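Cysteine protease-like VirA (Shigella flexneri, PDB 3EB8) acts as a secreted virulence effector that promotes bacterial entry into epithelial cells and later spreading, although its assignment as an alpha-tubulin-specific protease has been disputed. Local coordinates at residues F130-T135 with G337-I342; Q238-T243 with T323-H328; P84-L89 with S346-F351. All coordinates share one frame; numbering follows the deposited sequence.

Overall arrangement
The three contacts are nested along the chain. Contact 2 lies inside the loop closed by contact 1, and contact 1 inside that closed by contact 3. Centres of contacts 1 and 2 are about 10 Å apart, those of 2 and 3 about 11 Å, and those of 1 and 3 about 20 Å. Contacts 2 and 3 use neighbouring antiparallel strands, 315-327 and 348-356, of the large mixed sheet. Helix 335-341 of contact 1 lies between these strands in sequence. R347 hydrogen-bonds to both L240 O and I342 O, so R347, in segment 346-351, links that segment to contacts 1 and 2. Segments from earlier in the chain are thus packed against its C-terminal part.

Contact 1. Residues F130-T135 with G337-I342; sequences FHVKDT and GLRNAI
Both methyls of V132 come up to R339 O from one side. CG2 of V132 lies 3.6 Å from R339 O, and CG1 of V132 lies 3.7 Å from it. The arrangement is a loop packed against the last turn of a helix, through R339, at the surface of this EspG/VirA-family fold. The loop joins strand 121-123 to helix 140-149. The helix is 335-341, and it ends just before I342.

The side chains of V132 and R339 cross at about a right angle. With chi1 at 179°, V132 CG1 is directed opposite its main-chain nitrogen and also meets R339 CB, 3.9 Å away. The rest of R339 runs out extended from CG to NE, past the loop backbone. Its CD comes 3.6 Å from K133 O. R339 CG sits between its own backbone N and carbonyl carbon (chi1 60°), and this turns the chain toward residues 133 and 134.

At the end, the guanidinium has a peptide oxygen over one face rather than at an N-H. R339 NH1 is 3.6 Å from D134 O. The aspartate CB points away from the helix. R339 also touches D136, whose OD2 accepts a hydrogen bond from K133 N. V132 packs on P343, just beyond the helix. L338 packs on S230 and S234 of helix 226-234.

The carboxylate of D134 probably adds a weak electrostatic attraction to R339. D134 OD1 stays 4.6 Å from R339 NH2, too far, and too far off the guanidinium plane, for a salt bridge.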
loop_
_atom_site.group_PDB
_atom_site.type_symbol
_atom_site.label_atom_id
_atom_site.label_comp_id
_atom_site.label_asym_id
_atom_site.label_seq_id
_atom_site.Cartn_x
_atom_site.Cartn_y
_atom_site.Cartn_z
ATOM N N PHE A 130 -14.444 -7.987 -10.941
ATOM C CA PHE A 130 -15.795 -8.153 -10.432
ATOM C C PHE A 130 -16.600 -6.878 -10.594
ATOM O O PHE A 130 -16.040 -5.780 -10.584
ATOM C CB PHE A 130 -15.763 -8.525 -8.948
ATOM C CG PHE A 130 -15.091 -9.831 -8.665
ATOM C CD1 PHE A 130 -15.317 -10.938 -9.476
ATOM C CD2 PHE A 130 -14.246 -9.964 -7.573
ATOM C CE1 PHE A 130 -14.689 -12.154 -9.208
ATOM C CE2 PHE A 130 -13.624 -11.177 -7.291
ATOM C CZ PHE A 130 -13.841 -12.271 -8.105
ATOM N N HIS A 131 -17.917 -7.020 -10.732
ATOM C CA HIS A 131 -18.804 -5.865 -10.740
ATOM C C HIS A 131 -19.052 -5.374 -9.324
ATOM O O HIS A 131 -18.883 -6.128 -8.365
ATOM C CB HIS A 131 -20.140 -6.219 -11.386
ATOM C CG HIS A 131 -20.027 -6.606 -12.825
ATOM N ND1 HIS A 131 -20.461 -7.826 -13.307
ATOM C CD2 HIS A 131 -19.524 -5.939 -13.890
ATOM C CE1 HIS A 131 -20.236 -7.887 -14.608
ATOM N NE2 HIS A 131 -19.665 -6.756 -14.986
ATOM N N VAL A 132 -19.455 -4.117 -9.188
ATOM C CA VAL A 132 -19.923 -3.604 -7.907
ATOM C C VAL A 132 -21.092 -4.446 -7.421
ATOM O O VAL A 132 -22.008 -4.755 -8.191
ATOM C CB VAL A 132 -20.401 -2.152 -8.031
ATOM C CG1 VAL A 132 -20.898 -1.632 -6.696
ATOM C CG2 VAL A 132 -19.277 -1.262 -8.574
ATOM N N LYS A 133 -21.060 -4.821 -6.149
ATOM C CA LYS A 133 -22.164 -5.532 -5.531
ATOM C C LYS A 133 -22.704 -4.711 -4.365
ATOM O O LYS A 133 -21.981 -3.908 -3.781
ATOM C CB LYS A 133 -21.706 -6.913 -5.061
ATOM C CG LYS A 133 -21.261 -7.832 -6.191
ATOM C CD LYS A 133 -20.612 -9.088 -5.636
ATOM C CE LYS A 133 -19.962 -9.919 -6.737
ATOM N NZ LYS A 133 -19.100 -11.003 -6.168
ATOM N N ASP A 134 -23.978 -4.915 -4.042
ATOM C CA ASP A 134 -24.648 -4.188 -2.968
ATOM C C ASP A 134 -23.960 -4.371 -1.626
ATOM O O ASP A 134 -24.225 -3.621 -0.689
ATOM C CB ASP A 134 -26.097 -4.664 -2.826
ATOM C CG ASP A 134 -26.955 -4.233 -3.974
ATOM O OD1 ASP A 134 -26.448 -3.462 -4.820
ATOM O OD2 ASP A 134 -28.131 -4.656 -4.034
ATOM N N THR A 135 -23.102 -5.381 -1.530
ATOM C CA THR A 135 -22.471 -5.718 -0.267
ATOM C C THR A 135 -21.101 -5.063 -0.109
ATOM O O THR A 135 -20.509 -5.126 0.969
ATOM C CB THR A 135 -22.317 -7.246 -0.110
ATOM O OG1 THR A 135 -21.726 -7.797 -1.291
ATOM C CG2 THR A 135 -23.669 -7.914 0.128
ATOM N N GLY A 337 -21.717 5.239 -0.970
ATOM C CA GLY A 337 -20.742 6.177 -1.509
ATOM C C GLY A 337 -19.449 5.500 -1.966
ATOM O O GLY A 337 -18.961 5.745 -3.073
ATOM N N LEU A 338 -18.912 4.630 -1.111
ATOM C CA LEU A 338 -17.645 3.938 -1.362
ATOM C C LEU A 338 -17.696 2.930 -2.542
ATOM O O LEU A 338 -16.911 3.034 -3.476
ATOM C CB LEU A 338 -17.133 3.262 -0.075
ATOM C CG LEU A 338 -16.791 4.173 1.114
ATOM C CD1 LEU A 338 -15.969 3.476 2.215
ATOM C CD2 LEU A 338 -16.068 5.400 0.616
ATOM N N ARG A 339 -18.618 1.972 -2.514
ATOM C CA ARG A 339 -18.688 0.996 -3.592
ATOM C C ARG A 339 -18.958 1.658 -4.954
ATOM O O ARG A 339 -18.512 1.160 -5.983
ATOM C CB ARG A 339 -19.745 -0.056 -3.292
ATOM C CG ARG A 339 -21.148 0.521 -3.137
ATOM C CD ARG A 339 -22.154 -0.507 -2.687
ATOM N NE ARG A 339 -23.491 -0.093 -3.080
ATOM C CZ ARG A 339 -24.487 0.150 -2.234
ATOM N NH1 ARG A 339 -24.306 -0.006 -0.931
ATOM N NH2 ARG A 339 -25.670 0.536 -2.696
ATOM N N ASN A 340 -19.690 2.770 -4.965
ATOM C CA ASN A 340 -19.915 3.511 -6.208
ATOM C C ASN A 340 -18.700 4.351 -6.628
ATOM O O ASN A 340 -18.379 4.417 -7.801
ATOM C CB ASN A 340 -21.176 4.373 -6.124
ATOM C CG ASN A 340 -22.448 3.584 -6.413
ATOM O OD1 ASN A 340 -22.775 3.289 -7.574
ATOM N ND2 ASN A 340 -23.194 3.274 -5.364
ATOM N N ALA A 341 -18.014 4.958 -5.665
ATOM C CA ALA A 341 -16.812 5.753 -5.955
ATOM C C ALA A 341 -15.575 4.897 -6.285
ATOM O O ALA A 341 -14.746 5.298 -7.099
ATOM C CB ALA A 341 -16.513 6.722 -4.820
ATOM N N ILE A 342 -15.479 3.718 -5.670
ATOM C CA ILE A 342 -14.295 2.857 -5.785
ATOM C C ILE A 342 -14.645 1.419 -6.175
ATOM O O ILE A 342 -14.496 0.509 -5.363
ATOM C CB ILE A 342 -13.518 2.788 -4.441
ATOM C CG1 ILE A 342 -13.555 4.146 -3.727
ATOM C CG2 ILE A 342 -12.078 2.292 -4.681
ATOM C CD1 ILE A 342 -13.042 4.116 -2.316
#

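Contact 2. Residues Q238-T243 with T323-H328; sequences QSLHIT and TSYLVH
L240 and Y325 make the tight, buried part of this contact. Their side chains come from opposite directions. The CD2 methyl of L240 stops 3.8 Å from Y325 CE2. It approaches the ring obliquely and lies 4.0 Å from Y325 OH as well. The same methyl rests 4.0 Å from T323 CB, so one branch of the leucine serves two strand residues. CG of L240 is anti to the backbone N (chi1 -173°), and this sends the isobutyl group to the strand.

The tyrosine is held at its far end. Y325 OH is hydrogen-bonded to S234 OG, at the end of helix 226-234. This bond limits where the phenol end can lie. V327 CG2 lies at the edge of the ring, in its plane. I342 packs on the same side chain.

L240 and H241 are the two central residues of a type I beta turn, S239 to I242. The turn is closed by I242 N to S239 O, 3.1 Å. It lies in the loop between helices 226-234 and 245-265, within the region assigned to tubulin binding. Strand 315-327 belongs to the large mixed sheet, so the contact seats this turn on the sheet. L240 O also accepts a hydrogen bond from R347 NH1.

The H241 side is looser. There T323 OG1 meets CB of H241 at 3.6 Å, with H241 CA a little farther off. The imidazole itself leads away from the strand and is partly exposed. I242 CG1 lies over one face of it, toward the rim, 3.9 Å above the ring plane.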
loop_
_atom_site.group_PDB
_atom_site.type_symbol
_atom_site.label_atom_id
_atom_site.label_comp_id
_atom_site.label_asym_id
_atom_site.label_seq_id
_atom_site.Cartn_x
_atom_site.Cartn_y
_atom_site.Cartn_z
ATOM N N GLN A 238 -11.910 -4.745 4.729
ATOM C CA GLN A 238 -11.174 -6.013 4.791
ATOM C C GLN A 238 -11.030 -6.727 3.444
ATOM O O GLN A 238 -10.072 -7.459 3.234
ATOM C CB GLN A 238 -11.819 -6.946 5.808
ATOM C CG GLN A 238 -13.301 -7.207 5.562
ATOM C CD GLN A 238 -13.897 -8.181 6.576
ATOM O OE1 GLN A 238 -14.634 -7.785 7.491
ATOM N NE2 GLN A 238 -13.563 -9.463 6.428
ATOM N N SER A 239 -11.987 -6.519 2.541
ATOM C CA SER A 239 -11.971 -7.167 1.219
ATOM C C SER A 239 -11.664 -6.175 0.102
ATOM O O SER A 239 -11.914 -6.438 -1.063
ATOM C CB SER A 239 -13.300 -7.866 0.947
ATOM O OG SER A 239 -13.629 -8.708 2.027
ATOM N N LEU A 240 -11.097 -5.036 0.466
ATOM C CA LEU A 240 -10.698 -4.028 -0.509
ATOM C C LEU A 240 -9.981 -4.603 -1.745
ATOM O O LEU A 240 -10.182 -4.131 -2.849
ATOM C CB LEU A 240 -9.810 -2.989 0.170
ATOM C CG LEU A 240 -9.451 -1.777 -0.682
ATOM C CD1 LEU A 240 -10.669 -0.920 -0.916
ATOM C CD2 LEU A 240 -8.373 -0.973 0.012
ATOM N N HIS A 241 -9.155 -5.623 -1.556
ATOM C CA HIS A 241 -8.286 -6.125 -2.624
ATOM C C HIS A 241 -8.879 -7.234 -3.486
ATOM O O HIS A 241 -8.280 -7.605 -4.488
ATOM C CB HIS A 241 -6.963 -6.653 -2.047
ATOM C CG HIS A 241 -7.134 -7.780 -1.072
ATOM N ND1 HIS A 241 -7.486 -7.576 0.249
ATOM C CD2 HIS A 241 -7.031 -9.121 -1.222
ATOM C CE1 HIS A 241 -7.577 -8.736 0.869
ATOM N NE2 HIS A 241 -7.302 -9.693 -0.001
ATOM N N ILE A 242 -9.998 -7.813 -3.096
ATOM C CA ILE A 242 -10.529 -8.901 -3.906
ATOM C C ILE A 242 -11.233 -8.315 -5.124
ATOM O O ILE A 242 -12.414 -8.017 -5.061
ATOM C CB ILE A 242 -11.493 -9.796 -3.110
ATOM C CG1 ILE A 242 -10.866 -10.203 -1.783
ATOM C CG2 ILE A 242 -11.830 -11.042 -3.904
ATOM C CD1 ILE A 242 -9.632 -11.024 -1.945
ATOM N N THR A 243 -10.508 -8.134 -6.225
ATOM C CA THR A 243 -11.073 -7.434 -7.370
ATOM C C THR A 243 -11.302 -8.334 -8.570
ATOM O O THR A 243 -11.873 -7.900 -9.566
ATOM C CB THR A 243 -10.195 -6.232 -7.815
ATOM O OG1 THR A 243 -8.887 -6.693 -8.158
ATOM C CG2 THR A 243 -10.100 -5.192 -6.711
ATOM N N THR A 323 -3.357 -2.084 -2.513
ATOM C CA THR A 323 -4.391 -1.596 -3.399
ATOM C C THR A 323 -4.324 -0.085 -3.478
ATOM O O THR A 323 -4.270 0.593 -2.453
ATOM C CB THR A 323 -5.771 -1.953 -2.900
ATOM O OG1 THR A 323 -5.778 -3.315 -2.464
ATOM C CG2 THR A 323 -6.816 -1.733 -4.009
ATOM N N SER A 324 -4.332 0.431 -4.703
ATOM C CA SER A 324 -4.351 1.860 -4.953
ATOM C C SER A 324 -5.571 2.243 -5.800
ATOM O O SER A 324 -6.004 1.477 -6.669
ATOM C CB SER A 324 -3.092 2.264 -5.697
ATOM O OG SER A 324 -3.123 1.687 -6.983
ATOM N N TYR A 325 -6.080 3.449 -5.561
ATOM C CA TYR A 325 -7.242 3.968 -6.243
ATOM C C TYR A 325 -7.424 5.469 -6.000
ATOM O O TYR A 325 -6.807 6.063 -5.099
ATOM C CB TYR A 325 -8.490 3.245 -5.763
ATOM C CG TYR A 325 -8.613 3.208 -4.271
ATOM C CD1 TYR A 325 -9.328 4.164 -3.587
ATOM C CD2 TYR A 325 -8.003 2.211 -3.541
ATOM C CE1 TYR A 325 -9.437 4.112 -2.212
ATOM C CE2 TYR A 325 -8.097 2.153 -2.175
ATOM C CZ TYR A 325 -8.811 3.093 -1.509
ATOM O OH TYR A 325 -8.904 3.003 -0.137
ATOM N N LEU A 326 -8.313 6.056 -6.796
ATOM C CA LEU A 326 -8.698 7.456 -6.687
ATOM C C LEU A 326 -10.059 7.578 -6.003
ATOM O O LEU A 326 -10.992 6.840 -6.318
ATOM C CB LEU A 326 -8.837 8.025 -8.094
ATOM C CG LEU A 326 -8.120 9.307 -8.467
ATOM C CD1 LEU A 326 -6.616 9.119 -8.316
ATOM C CD2 LEU A 326 -8.478 9.633 -9.901
ATOM N N VAL A 327 -10.177 8.519 -5.078
ATOM C CA VAL A 327 -11.471 8.870 -4.519
ATOM C C VAL A 327 -11.862 10.271 -4.974
ATOM O O VAL A 327 -11.188 11.250 -4.625
ATOM C CB VAL A 327 -11.459 8.849 -2.985
ATOM C CG1 VAL A 327 -12.867 9.156 -2.466
ATOM C CG2 VAL A 327 -10.944 7.509 -2.468
ATOM N N HIS A 328 -12.946 10.362 -5.748
ATOM C CA HIS A 328 -13.393 11.624 -6.342
ATOM C C HIS A 328 -13.927 12.622 -5.293
ATOM O O HIS A 328 -14.367 12.241 -4.206
ATOM C CB HIS A 328 -14.429 11.359 -7.462
ATOM C CG HIS A 328 -15.825 11.116 -6.966
ATOM N ND1 HIS A 328 -16.388 9.856 -6.898
ATOM C CD2 HIS A 328 -16.768 11.971 -6.502
ATOM C CE1 HIS A 328 -17.614 9.945 -6.411
ATOM N NE2 HIS A 328 -17.868 11.218 -6.158
#

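Contact 3. Residues P84-L89 with S346-F351; sequences PKQFNL and SRQVSF
Q86 and S350 mark the nearest approach of the two backbones, with CA atoms 6.1 Å apart, where the short strand 86-87 passes strand 348-356. Both hydrogen bonds between the segments come from one side-chain nitrogen. Q86 NE2 donates to S350 OG at 2.8 Å, with an N-H...O angle of 157°. It also donates to Q348 O at 3.1 Å, and that bond is straighter, at 169°.

Both acceptors lie close to the plane of the Q86 amide, so its two N-H bonds are well used. Seen from Q348, the donor sits well above the carbonyl plane and not on a lone pair. Q86 CG is anti to its own carbonyl carbon (chi1 -55°), and beyond CG the chain is extended, which carries the amide across to the other strand. On the way, Q86 CG passes 3.2 Å from S350 OG.

The buried amide has a third partner, because Q86 OE1 is hydrogen-bonded to S324 OG. S350 OG is shared too, with a hydrogen bond to T121 OG1. The side chain of Q348 slides past that of Q86 in the opposite direction.

Strand 121-123 pairs parallel with 86-87 and antiparallel with 348-356. Through its bonds to S350, Q348 and S324, the Q86 amide ties together three strands of a mixed beta sheet: 86-87, 348-356 and 315-327.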
loop_
_atom_site.group_PDB
_atom_site.type_symbol
_atom_site.label_atom_id
_atom_site.label_comp_id
_atom_site.label_asym_id
_atom_site.label_seq_id
_atom_site.Cartn_x
_atom_site.Cartn_y
_atom_site.Cartn_z
ATOM N N PRO A 84 8.666 1.871 -3.692
ATOM C CA PRO A 84 7.414 1.190 -3.352
ATOM C C PRO A 84 6.291 1.613 -4.307
ATOM O O PRO A 84 5.404 2.369 -3.921
ATOM C CB PRO A 84 7.106 1.725 -1.951
ATOM C CG PRO A 84 7.745 3.110 -1.952
ATOM C CD PRO A 84 9.054 2.841 -2.650
ATOM N N LYS A 85 6.337 1.124 -5.542
ATOM C CA LYS A 85 5.296 1.415 -6.527
ATOM C C LYS A 85 4.806 0.109 -7.116
ATOM O O LYS A 85 5.442 -0.932 -6.954
ATOM C CB LYS A 85 5.825 2.326 -7.634
ATOM C CG LYS A 85 6.347 3.642 -7.112
ATOM C CD LYS A 85 6.834 4.540 -8.218
ATOM C CE LYS A 85 7.301 5.860 -7.644
ATOM N NZ LYS A 85 8.050 6.677 -8.639
ATOM N N GLN A 86 3.670 0.161 -7.783
ATOM C CA GLN A 86 3.103 -1.024 -8.404
ATOM C C GLN A 86 3.597 -1.150 -9.845
ATOM O O GLN A 86 3.244 -0.354 -10.708
ATOM C CB GLN A 86 1.572 -0.980 -8.335
ATOM C CG GLN A 86 1.016 -0.794 -6.925
ATOM C CD GLN A 86 -0.504 -0.713 -6.911
ATOM O OE1 GLN A 86 -1.096 0.192 -7.507
ATOM N NE2 GLN A 86 -1.145 -1.674 -6.254
ATOM N N PHE A 87 4.434 -2.146 -10.089
ATOM C CA PHE A 87 4.951 -2.393 -11.424
ATOM C C PHE A 87 4.338 -3.648 -12.031
ATOM O O PHE A 87 3.967 -4.587 -11.328
ATOM C CB PHE A 87 6.474 -2.537 -11.414
ATOM C CG PHE A 87 7.195 -1.294 -11.006
ATOM C CD1 PHE A 87 7.530 -1.072 -9.681
ATOM C CD2 PHE A 87 7.544 -0.342 -11.951
ATOM C CE1 PHE A 87 8.198 0.083 -9.307
ATOM C CE2 PHE A 87 8.213 0.824 -11.580
ATOM C CZ PHE A 87 8.542 1.035 -10.262
ATOM N N ASN A 88 4.249 -3.663 -13.351
ATOM C CA ASN A 88 3.863 -4.874 -14.027
ATOM C C ASN A 88 5.060 -5.810 -14.158
ATOM O O ASN A 88 5.752 -5.799 -15.170
ATOM C CB ASN A 88 3.235 -4.574 -15.384
ATOM C CG ASN A 88 2.215 -5.605 -15.764
ATOM O OD1 ASN A 88 2.451 -6.436 -16.640
ATOM N ND2 ASN A 88 1.079 -5.592 -15.071
ATOM N N LEU A 89 5.310 -6.605 -13.118
ATOM C CA LEU A 89 6.430 -7.538 -13.127
ATOM C C LEU A 89 6.013 -8.918 -13.643
ATOM O O LEU A 89 6.860 -9.740 -13.978
ATOM C CB LEU A 89 7.059 -7.648 -11.739
ATOM C CG LEU A 89 7.406 -6.315 -11.089
ATOM C CD1 LEU A 89 7.927 -6.535 -9.691
ATOM C CD2 LEU A 89 8.409 -5.554 -11.929
ATOM N N SER A 346 -11.619 0.091 -10.802
ATOM C CA SER A 346 -10.727 1.233 -10.597
ATOM C C SER A 346 -9.685 1.043 -9.496
ATOM O O SER A 346 -8.915 1.962 -9.200
ATOM C CB SER A 346 -11.513 2.531 -10.393
ATOM O OG SER A 346 -12.764 2.270 -9.799
ATOM N N ARG A 347 -9.646 -0.146 -8.902
ATOM C CA ARG A 347 -8.606 -0.445 -7.919
ATOM C C ARG A 347 -7.510 -1.239 -8.586
ATOM O O ARG A 347 -7.787 -2.175 -9.331
ATOM C CB ARG A 347 -9.128 -1.258 -6.736
ATOM C CG ARG A 347 -10.309 -0.698 -6.018
ATOM C CD ARG A 347 -10.827 -1.718 -5.063
ATOM N NE ARG A 347 -12.259 -1.588 -4.940
ATOM C CZ ARG A 347 -13.064 -2.541 -4.492
ATOM N NH1 ARG A 347 -12.572 -3.711 -4.100
ATOM N NH2 ARG A 347 -14.367 -2.316 -4.430
ATOM N N GLN A 348 -6.268 -0.863 -8.331
ATOM C CA GLN A 348 -5.154 -1.678 -8.776
ATOM C C GLN A 348 -4.531 -2.430 -7.608
ATOM O O GLN A 348 -4.237 -1.856 -6.548
ATOM C CB GLN A 348 -4.108 -0.841 -9.474
ATOM C CG GLN A 348 -3.041 -1.666 -10.136
ATOM C CD GLN A 348 -2.049 -0.788 -10.852
ATOM O OE1 GLN A 348 -1.180 -0.176 -10.219
ATOM N NE2 GLN A 348 -2.181 -0.699 -12.185
ATOM N N VAL A 349 -4.338 -3.718 -7.824
ATOM C CA VAL A 349 -3.882 -4.618 -6.781
ATOM C C VAL A 349 -2.529 -5.182 -7.164
ATOM O O VAL A 349 -2.305 -5.550 -8.325
ATOM C CB VAL A 349 -4.922 -5.739 -6.544
ATOM C CG1 VAL A 349 -4.374 -6.818 -5.626
ATOM C CG2 VAL A 349 -6.194 -5.138 -5.967
ATOM N N SER A 350 -1.616 -5.213 -6.196
ATOM C CA SER A 350 -0.261 -5.701 -6.435
ATOM C C SER A 350 0.223 -6.508 -5.238
ATOM O O SER A 350 -0.264 -6.312 -4.136
ATOM C CB SER A 350 0.677 -4.535 -6.681
ATOM O OG SER A 350 0.708 -3.696 -5.540
ATOM N N PHE A 351 1.187 -7.402 -5.465
ATOM C CA PHE A 351 1.694 -8.305 -4.435
ATOM C C PHE A 351 3.209 -8.275 -4.328
ATOM O O PHE A 351 3.903 -8.058 -5.306
ATOM C CB PHE A 351 1.320 -9.749 -4.755
ATOM C CG PHE A 351 -0.053 -10.131 -4.340
ATOM C CD1 PHE A 351 -1.161 -9.540 -4.932
ATOM C CD2 PHE A 351 -0.249 -11.115 -3.381
ATOM C CE1 PHE A 351 -2.433 -9.902 -4.561
ATOM C CE2 PHE A 351 -1.528 -11.495 -3.009
ATOM C CZ PHE A 351 -2.624 -10.889 -3.599
#